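Local coordinates for protein dihydrodipicolinate synthase (Bacteroides thetaiotaomicron, PDB 4XKY) that probably acts as a tetrameric class I aldolase, forming a Schiff base with pyruvate as in other synthases and lyases of the DapA family, at residues 93-98 against 129-134; 172-177 against 200-205; 246-251 against 289-294. One frame throughout, in Å; residues are numbered along the deposited sequence.

How the interactions relate
The three contacts follow one another along the chain without interleaving and do not touch. Interactions 1 and 2 both belong to the alpha/beta barrel, with centres 27 Å apart. Interaction 1 sets the end of helix 85-97 on the loop that enters strand 133-137, whereas interaction 2 joins helix 170-180 to the end of helix 196-201 and the loop leading to strand 206-207. Interaction 3 lies among the C-terminal helices beyond the barrel strands, where 246-251 meets helix 285-298; its centre is 37 Å from that of interaction 1, across the chain's centre, and 31 Å from that of interaction 2. No helix or strand is shared: two contacts pack barrel helices on loops, the third the C-terminal region.

Interaction 1 of 3, residues 93-98 against 129-134; sequences CLAADH and LPLPLF
The last turn of helix 85-97 lies beside the irregular loop that precedes strand 133-137, the backbones coming closest at C93 and P130 with their CA atoms 6.4 Å apart. A96 makes the closest approach. Its CB is 3.6 Å from P130 CG, so that the methyl meets the corner of the pyrrolidine ring, and the same CB lies 4.0 Å from L131 CG. L131 holds CG anti to its carbonyl carbon (chi1 -66°), which brings CD1 alongside the helix: it rests 3.8 Å from A96 N and 4.2 Å from A95 CB, touching backbone as much as side chain. C93 adds only a loose edge, its SG 4.4 Å from P130 CG. L131 also packs on V103 of the neighbouring strand 102-105, and L94 turns from the loop to M60 and I63 of helix 56-70, so the helix is wedged between its neighbour and the loop at the N-terminal side of the barrel strands. No hydrogen bond crosses between the segments. The contact is therefore held by shape and apolar burial, with small alanine side chains allowing the proline and leucine close to the helix backbone.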
loop_
_atom_site.group_PDB
_atom_site.type_symbol
_atom_site.label_atom_id
_atom_site.label_comp_id
_atom_site.label_asym_id
_atom_site.label_seq_id
_atom_site.Cartn_x
_atom_site.Cartn_y
_atom_site.Cartn_z
ATOM N N CYS A 93 -25.873 4.347 -22.266
ATOM C CA CYS A 93 -26.918 4.659 -23.265
ATOM C C CYS A 93 -26.591 4.122 -24.661
ATOM O O CYS A 93 -27.470 3.630 -25.371
ATOM C CB CYS A 93 -27.187 6.158 -23.318
ATOM S SG CYS A 93 -27.806 6.749 -21.716
ATOM N N LEU A 94 -25.322 4.211 -25.038
ATOM C CA LEU A 94 -24.856 3.666 -26.291
ATOM C C LEU A 94 -25.060 2.153 -26.292
ATOM O O LEU A 94 -25.636 1.597 -27.220
ATOM C CB LEU A 94 -23.385 4.003 -26.489
ATOM C CG LEU A 94 -22.824 3.350 -27.753
ATOM C CD1 LEU A 94 -23.162 4.226 -28.947
ATOM C CD2 LEU A 94 -21.331 3.112 -27.667
ATOM N N ALA A 95 -24.606 1.497 -25.232
ATOM C CA ALA A 95 -24.873 0.075 -25.028
ATOM C C ALA A 95 -26.355 -0.260 -25.201
ATOM O O ALA A 95 -26.691 -1.168 -25.970
ATOM C CB ALA A 95 -24.376 -0.386 -23.665
ATOM N N ALA A 96 -27.243 0.472 -24.535
ATOM C CA ALA A 96 -28.687 0.208 -24.691
ATOM C C ALA A 96 -29.168 0.358 -26.122
ATOM O O ALA A 96 -29.892 -0.501 -26.614
ATOM C CB ALA A 96 -29.524 1.104 -23.788
ATOM N N ASP A 97 -28.804 1.453 -26.779
ATOM C CA ASP A 97 -29.256 1.700 -28.160
ATOM C C ASP A 97 -28.826 0.612 -29.134
ATOM O O ASP A 97 -29.491 0.346 -30.128
ATOM C CB ASP A 97 -28.729 3.031 -28.677
ATOM C CG ASP A 97 -29.297 4.217 -27.933
ATOM O OD1 ASP A 97 -30.392 4.112 -27.339
ATOM O OD2 ASP A 97 -28.639 5.271 -27.940
ATOM N N HIS A 98 -27.693 -0.012 -28.853
ATOM C CA HIS A 98 -27.204 -1.072 -29.721
ATOM C C HIS A 98 -27.598 -2.489 -29.306
ATOM O O HIS A 98 -27.162 -3.463 -29.916
ATOM C CB HIS A 98 -25.711 -0.897 -29.863
ATOM C CG HIS A 98 -25.377 0.281 -30.705
ATOM N ND1 HIS A 98 -25.255 0.192 -32.072
ATOM C CD2 HIS A 98 -25.259 1.592 -30.404
ATOM C CE1 HIS A 98 -24.998 1.388 -32.568
ATOM N NE2 HIS A 98 -25.000 2.255 -31.577
ATOM N N LEU A 129 -29.274 4.936 -15.524
ATOM C CA LEU A 129 -28.854 3.823 -16.405
ATOM C C LEU A 129 -30.066 3.175 -17.068
ATOM O O LEU A 129 -31.065 2.974 -16.416
ATOM C CB LEU A 129 -28.156 2.744 -15.596
ATOM C CG LEU A 129 -26.936 3.157 -14.797
ATOM C CD1 LEU A 129 -26.375 1.948 -14.088
ATOM C CD2 LEU A 129 -25.908 3.781 -15.704
ATOM N N PRO A 130 -29.974 2.820 -18.352
ATOM C CA PRO A 130 -31.105 2.206 -19.046
ATOM C C PRO A 130 -31.050 0.669 -19.124
ATOM O O PRO A 130 -31.857 0.072 -19.822
ATOM C CB PRO A 130 -30.983 2.806 -20.439
ATOM C CG PRO A 130 -29.503 2.859 -20.641
ATOM C CD PRO A 130 -28.929 3.239 -19.298
ATOM N N LEU A 131 -30.107 0.040 -18.421
ATOM C CA LEU A 131 -29.966 -1.416 -18.410
ATOM C C LEU A 131 -29.664 -1.917 -17.000
ATOM O O LEU A 131 -29.171 -1.150 -16.162
ATOM C CB LEU A 131 -28.829 -1.838 -19.354
ATOM C CG LEU A 131 -29.019 -1.603 -20.861
ATOM C CD1 LEU A 131 -27.719 -1.829 -21.610
ATOM C CD2 LEU A 131 -30.136 -2.442 -21.478
ATOM N N PRO A 132 -29.929 -3.213 -16.730
ATOM C CA PRO A 132 -29.549 -3.782 -15.435
ATOM C C PRO A 132 -28.049 -3.669 -15.200
ATOM O O PRO A 132 -27.278 -3.551 -16.157
ATOM C CB PRO A 132 -29.945 -5.258 -15.552
ATOM C CG PRO A 132 -30.916 -5.340 -16.674
ATOM C CD PRO A 132 -30.641 -4.186 -17.584
ATOM N N LEU A 133 -27.640 -3.710 -13.940
ATOM C CA LEU A 133 -26.271 -3.440 -13.588
ATOM C C LEU A 133 -25.635 -4.590 -12.849
ATOM O O LEU A 133 -26.265 -5.175 -11.990
ATOM C CB LEU A 133 -26.235 -2.209 -12.685
ATOM C CG LEU A 133 -24.871 -1.848 -12.091
ATOM C CD1 LEU A 133 -23.973 -1.374 -13.199
ATOM C CD2 LEU A 133 -24.958 -0.754 -11.054
ATOM N N PHE A 134 -24.376 -4.882 -13.164
ATOM C CA PHE A 134 -23.504 -5.733 -12.333
ATOM C C PHE A 134 -22.517 -4.805 -11.634
ATOM O O PHE A 134 -21.926 -3.918 -12.262
ATOM C CB PHE A 134 -22.707 -6.757 -13.173
ATOM C CG PHE A 134 -23.542 -7.884 -13.721
ATOM C CD1 PHE A 134 -23.575 -9.126 -13.089
ATOM C CD2 PHE A 134 -24.315 -7.691 -14.857
ATOM C CE1 PHE A 134 -24.353 -10.155 -13.597
ATOM C CE2 PHE A 134 -25.106 -8.703 -15.357
ATOM C CZ PHE A 134 -25.130 -9.937 -14.721
#

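Interaction 2 of 3, residues 172-177 against 200-205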
loop_
_atom_site.group_PDB
_atom_site.type_symbol
_atom_site.label_atom_id
_atom_site.label_comp_id
_atom_site.label_asym_id
_atom_site.label_seq_id
_atom_site.Cartn_x
_atom_site.Cartn_y
_atom_site.Cartn_z
ATOM N N TYR A 172 -12.880 -13.107 1.166
ATOM C CA TYR A 172 -13.792 -11.996 0.861
ATOM C C TYR A 172 -14.942 -12.479 -0.018
ATOM O O TYR A 172 -16.097 -12.198 0.273
ATOM C CB TYR A 172 -13.053 -10.833 0.199
ATOM C CG TYR A 172 -13.979 -9.801 -0.406
ATOM C CD1 TYR A 172 -14.603 -8.858 0.400
ATOM C CD2 TYR A 172 -14.248 -9.784 -1.778
ATOM C CE1 TYR A 172 -15.453 -7.911 -0.134
ATOM C CE2 TYR A 172 -15.095 -8.819 -2.328
ATOM C CZ TYR A 172 -15.699 -7.893 -1.501
ATOM O OH TYR A 172 -16.561 -6.944 -2.017
ATOM N N PHE A 173 -14.647 -13.245 -1.057
ATOM C CA PHE A 173 -15.718 -13.715 -1.939
ATOM C C PHE A 173 -16.758 -14.577 -1.209
ATOM O O PHE A 173 -17.947 -14.451 -1.469
ATOM C CB PHE A 173 -15.183 -14.490 -3.135
ATOM C CG PHE A 173 -16.233 -14.762 -4.186
ATOM C CD1 PHE A 173 -16.576 -13.786 -5.116
ATOM C CD2 PHE A 173 -16.917 -15.970 -4.214
ATOM C CE1 PHE A 173 -17.545 -14.035 -6.091
ATOM C CE2 PHE A 173 -17.891 -16.220 -5.171
ATOM C CZ PHE A 173 -18.216 -15.246 -6.108
ATOM N N GLN A 174 -16.297 -15.473 -0.339
ATOM C CA GLN A 174 -17.171 -16.345 0.452
ATOM C C GLN A 174 -17.994 -15.505 1.445
ATOM O O GLN A 174 -19.162 -15.815 1.691
ATOM C CB GLN A 174 -16.350 -17.405 1.198
ATOM C CG GLN A 174 -15.762 -18.497 0.318
ATOM C CD GLN A 174 -16.852 -19.289 -0.370
ATOM O OE1 GLN A 174 -17.799 -19.715 0.273
ATOM N NE2 GLN A 174 -16.735 -19.469 -1.677
ATOM N N SER A 175 -17.400 -14.440 1.999
ATOM C CA SER A 175 -18.165 -13.536 2.866
ATOM C C SER A 175 -19.359 -12.915 2.127
ATOM O O SER A 175 -20.417 -12.727 2.721
ATOM C CB SER A 175 -17.297 -12.420 3.453
ATOM O OG SER A 175 -16.242 -12.955 4.225
ATOM N N VAL A 176 -19.178 -12.592 0.844
ATOM C CA VAL A 176 -20.247 -11.975 0.047
ATOM C C VAL A 176 -21.260 -13.057 -0.353
ATOM O O VAL A 176 -22.462 -12.812 -0.254
ATOM C CB VAL A 176 -19.709 -11.217 -1.190
ATOM C CG1 VAL A 176 -20.828 -10.525 -1.949
ATOM C CG2 VAL A 176 -18.676 -10.174 -0.791
ATOM N N MET A 177 -20.796 -14.242 -0.781
ATOM C CA MET A 177 -21.718 -15.386 -0.970
ATOM C C MET A 177 -22.633 -15.545 0.260
ATOM O O MET A 177 -23.869 -15.608 0.143
ATOM C CB MET A 177 -20.962 -16.704 -1.209
ATOM C CG MET A 177 -20.244 -16.787 -2.549
ATOM S SD MET A 177 -21.362 -16.975 -3.963
ATOM C CE MET A 177 -21.991 -18.627 -3.654
ATOM N N VAL A 200 -16.961 -22.204 -8.110
ATOM C CA VAL A 200 -18.203 -22.793 -8.622
ATOM C C VAL A 200 -18.615 -24.003 -7.780
ATOM O O VAL A 200 -19.787 -24.176 -7.465
ATOM C CB VAL A 200 -18.114 -23.158 -10.120
ATOM C CG1 VAL A 200 -19.334 -23.949 -10.576
ATOM C CG2 VAL A 200 -18.030 -21.895 -10.951
ATOM N N LEU A 201 -17.649 -24.820 -7.382
ATOM C CA LEU A 201 -17.938 -25.981 -6.539
ATOM C C LEU A 201 -18.763 -25.612 -5.331
ATOM O O LEU A 201 -19.618 -26.385 -4.888
ATOM C CB LEU A 201 -16.652 -26.652 -6.068
ATOM C CG LEU A 201 -16.112 -27.695 -7.033
ATOM C CD1 LEU A 201 -14.676 -28.031 -6.675
ATOM C CD2 LEU A 201 -16.969 -28.953 -7.006
ATOM N N LEU A 202 -18.469 -24.437 -4.794
ATOM C CA LEU A 202 -19.168 -23.888 -3.643
ATOM C C LEU A 202 -20.252 -22.895 -4.041
ATOM O O LEU A 202 -20.586 -22.010 -3.271
ATOM C CB LEU A 202 -18.167 -23.183 -2.730
ATOM C CG LEU A 202 -17.580 -24.046 -1.635
ATOM C CD1 LEU A 202 -16.754 -25.186 -2.195
ATOM C CD2 LEU A 202 -16.728 -23.157 -0.746
ATOM N N GLY A 203 -20.792 -23.028 -5.246
ATOM C CA GLY A 203 -22.013 -22.304 -5.614
ATOM C C GLY A 203 -21.882 -20.974 -6.343
ATOM O O GLY A 203 -22.899 -20.338 -6.598
ATOM N N ALA A 204 -20.675 -20.525 -6.694
ATOM C CA ALA A 204 -20.587 -19.308 -7.500
ATOM C C ALA A 204 -21.335 -19.578 -8.803
ATOM O O ALA A 204 -21.376 -20.721 -9.245
ATOM C CB ALA A 204 -19.141 -18.950 -7.788
ATOM N N HIS A 205 -21.911 -18.552 -9.429
ATOM C CA HIS A 205 -22.685 -18.772 -10.673
ATOM C C HIS A 205 -21.885 -18.890 -11.965
ATOM O O HIS A 205 -22.342 -19.538 -12.921
ATOM C CB HIS A 205 -23.713 -17.673 -10.860
ATOM C CG HIS A 205 -24.770 -17.677 -9.807
ATOM N ND1 HIS A 205 -24.664 -16.947 -8.646
ATOM C CD2 HIS A 205 -25.927 -18.372 -9.713
ATOM C CE1 HIS A 205 -25.724 -17.163 -7.893
ATOM N NE2 HIS A 205 -26.509 -18.021 -8.522
#
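Helix 170-180 faces the end of helix 196-201 and the loop that follows it, with the CA atoms of M177 and A204 7.7 Å apart. The tightest packing is made by M177, which, bent at both chi2 and chi3, lays its terminal methyl against bare backbone, CE being 3.5 Å from G203 O and 3.7 Å from L202 O. On the inner side F173 and A204 are both buried but meet less closely. F173 has CG anti to the backbone N (chi1 -169°), and its CE2 stands 4.0 Å from A204 CB, the methyl meeting the ring obliquely. The same ring packs on M188 and V190 of strand 187-190 and on D165, and its side chain is about 7 Å from that of K164, the predicted Schiff-base lysine. Toward solvent the contact thins out at G203, which is exposed and offers no side chain. Along the flank near a neighbouring subunit, Q174 and L202 cross at about a right angle, Q174 CD 3.9 Å from L202 CD2. An alanine at Q174 would take away this chain beyond CB and would probably uncover L202 and disturb the packing against a polar side chain of the neighbouring subunit. The surface that M177 meets is set by the helix end, where G203 N donates to V200 O at 2.7 Å and A204 N reaches back to the carbonyl just before V200. With phi at 95°, a side chain at G203 would jam against the carbonyl O of L202, so the position calls for glycine. This is a Schellman motif, ending one helix of the beta/alpha barrel and turning the chain toward strand 206-207.

Interaction 3 of 3, residues 246-251 against 289-294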
loop_
_atom_site.group_PDB
_atom_site.type_symbol
_atom_site.label_atom_id
_atom_site.label_comp_id
_atom_site.label_asym_id
_atom_site.label_seq_id
_atom_site.Cartn_x
_atom_site.Cartn_y
_atom_site.Cartn_z
ATOM N N ALA A 246 0.420 -20.718 -15.900
ATOM C CA ALA A 246 1.851 -20.754 -15.625
ATOM C C ALA A 246 2.705 -20.444 -16.833
ATOM O O ALA A 246 3.830 -19.973 -16.664
ATOM C CB ALA A 246 2.243 -22.124 -15.105
ATOM N N THR A 247 2.201 -20.764 -18.033
ATOM C CA THR A 247 3.022 -20.766 -19.258
ATOM C C THR A 247 2.602 -19.768 -20.331
ATOM O O THR A 247 3.441 -19.372 -21.126
ATOM C CB THR A 247 3.131 -22.157 -19.931
ATOM O OG1 THR A 247 1.836 -22.625 -20.377
ATOM C CG2 THR A 247 3.786 -23.162 -18.981
ATOM N N ILE A 248 1.334 -19.368 -20.390
ATOM C CA ILE A 248 0.931 -18.357 -21.375
ATOM C C ILE A 248 0.974 -16.959 -20.796
ATOM O O ILE A 248 1.152 -15.995 -21.538
ATOM C CB ILE A 248 -0.489 -18.603 -21.956
ATOM C CG1 ILE A 248 -0.635 -19.995 -22.544
ATOM C CG2 ILE A 248 -0.849 -17.576 -23.044
ATOM C CD1 ILE A 248 0.257 -20.274 -23.735
ATOM N N TYR A 249 0.751 -16.812 -19.492
ATOM C CA TYR A 249 0.586 -15.488 -18.943
ATOM C C TYR A 249 1.863 -14.973 -18.292
ATOM O O TYR A 249 1.854 -13.870 -17.766
ATOM C CB TYR A 249 -0.539 -15.460 -17.921
ATOM C CG TYR A 249 -1.892 -15.921 -18.436
ATOM C CD1 TYR A 249 -2.240 -15.832 -19.802
ATOM C CD2 TYR A 249 -2.835 -16.427 -17.555
ATOM C CE1 TYR A 249 -3.487 -16.255 -20.249
ATOM C CE2 TYR A 249 -4.080 -16.847 -17.994
ATOM C CZ TYR A 249 -4.402 -16.765 -19.334
ATOM O OH TYR A 249 -5.641 -17.175 -19.747
ATOM N N THR A 250 2.961 -15.731 -18.335
ATOM C CA THR A 250 4.172 -15.352 -17.552
ATOM C C THR A 250 5.394 -14.994 -18.403
ATOM O O THR A 250 6.491 -14.912 -17.886
ATOM C CB THR A 250 4.589 -16.494 -16.610
ATOM O OG1 THR A 250 4.741 -17.697 -17.385
ATOM C CG2 THR A 250 3.529 -16.714 -15.517
ATOM N N VAL A 251 5.222 -14.765 -19.697
ATOM C CA VAL A 251 6.364 -14.501 -20.566
ATOM C C VAL A 251 6.905 -13.079 -20.485
ATOM O O VAL A 251 8.105 -12.862 -20.603
ATOM C CB VAL A 251 6.045 -14.833 -22.018
ATOM C CG1 VAL A 251 7.147 -14.320 -22.932
ATOM C CG2 VAL A 251 5.901 -16.343 -22.139
ATOM N N GLY A 289 7.818 -16.419 -30.041
ATOM C CA GLY A 289 8.373 -17.781 -30.095
ATOM C C GLY A 289 8.125 -18.602 -28.838
ATOM O O GLY A 289 7.806 -19.786 -28.904
ATOM N N LYS A 290 8.265 -17.974 -27.682
ATOM C CA LYS A 290 8.019 -18.666 -26.427
ATOM C C LYS A 290 6.563 -18.978 -26.225
ATOM O O LYS A 290 6.223 -20.002 -25.651
ATOM C CB LYS A 290 8.459 -17.829 -25.242
ATOM C CG LYS A 290 9.958 -17.715 -25.096
ATOM C CD LYS A 290 10.294 -17.113 -23.748
ATOM C CE LYS A 290 11.629 -16.419 -23.786
ATOM N NZ LYS A 290 12.756 -17.390 -23.788
ATOM N N ILE A 291 5.691 -18.062 -26.626
ATOM C CA ILE A 291 4.284 -18.303 -26.459
ATOM C C ILE A 291 3.896 -19.463 -27.385
ATOM O O ILE A 291 3.167 -20.322 -26.977
ATOM C CB ILE A 291 3.428 -17.037 -26.733
ATOM C CG1 ILE A 291 3.683 -15.976 -25.657
ATOM C CG2 ILE A 291 1.950 -17.395 -26.790
ATOM C CD1 ILE A 291 2.988 -16.206 -24.340
ATOM N N TRP A 292 4.386 -19.492 -28.622
ATOM C CA TRP A 292 4.075 -20.598 -29.547
ATOM C C TRP A 292 4.498 -21.966 -28.952
ATOM O O TRP A 292 3.714 -22.921 -28.939
ATOM C CB TRP A 292 4.716 -20.340 -30.922
ATOM C CG TRP A 292 4.553 -21.451 -31.937
ATOM C CD1 TRP A 292 5.555 -22.114 -32.572
ATOM C CD2 TRP A 292 3.322 -21.994 -32.452
ATOM N NE1 TRP A 292 5.035 -23.048 -33.436
ATOM C CE2 TRP A 292 3.666 -23.005 -33.374
ATOM C CE3 TRP A 292 1.967 -21.747 -32.194
ATOM C CZ2 TRP A 292 2.697 -23.769 -34.068
ATOM C CZ3 TRP A 292 0.995 -22.508 -32.883
ATOM C CH2 TRP A 292 1.376 -23.503 -33.811
ATOM N N LYS A 293 5.723 -22.033 -28.434
ATOM C CA LYS A 293 6.228 -23.234 -27.738
ATOM C C LYS A 293 5.311 -23.655 -26.605
ATOM O O LYS A 293 4.981 -24.837 -26.433
ATOM C CB LYS A 293 7.630 -22.958 -27.172
ATOM C CG LYS A 293 8.221 -24.057 -26.295
ATOM C CD LYS A 293 8.400 -25.346 -27.081
ATOM C CE LYS A 293 9.184 -26.400 -26.315
ATOM N NZ LYS A 293 10.011 -27.174 -27.279
ATOM N N ALA A 294 4.918 -22.685 -25.798
ATOM C CA ALA A 294 3.965 -22.950 -24.733
ATOM C C ALA A 294 2.650 -23.537 -25.275
ATOM O O ALA A 294 2.098 -24.479 -24.684
ATOM C CB ALA A 294 3.681 -21.680 -23.950
HETATM O O HOH W 1 2.620 -24.652 -21.865
#
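T247 OG1 is gripped by two hydrogen bonds: one to the carbonyl O of Q243, a turn earlier in its own helix, and one received from a water whose oxygen is 2.6 Å from OG1. That water also donates to A294 O, 2.9 Å from its oxygen, and so bridges helix 231-247 to helix 285-298. The hydroxyl is placed for both by a chi1 of 63°, which sets OG1 between the backbone N and the carbonyl carbon. A second threonine closes the chain on itself: T250 OG1 donates to A246 O at 2.6 Å, approaching well above the carbonyl plane. Between the segments the rest is apolar. I291, with CG1 anti to the carbonyl carbon (chi1 -68°) and chi2 at -78°, brings its CD1 against the chain from I248 to V251, 3.4 Å from I248 O and 3.7 Å from V251 CG2; the V251 and I291 side chains cross obliquely. One turn further on, A294 CB fits against I248 CD1 at 3.7 Å and faces T247 O as well, where T247 and A294 bring their CA atoms to 6.0 Å. K290 adds only its aliphatic part, CD 4.3 Å from V251 CG1, before its chain leads away. Behind I291 stand C264, A265 and L268 of helix 257-268 together with F283, so the isoleucine joins three elements of the C-terminal helical region. No direct hydrogen bond links the segments; hydrophobic burial holds the inner part, and a single water makes the polar link at the T247 end.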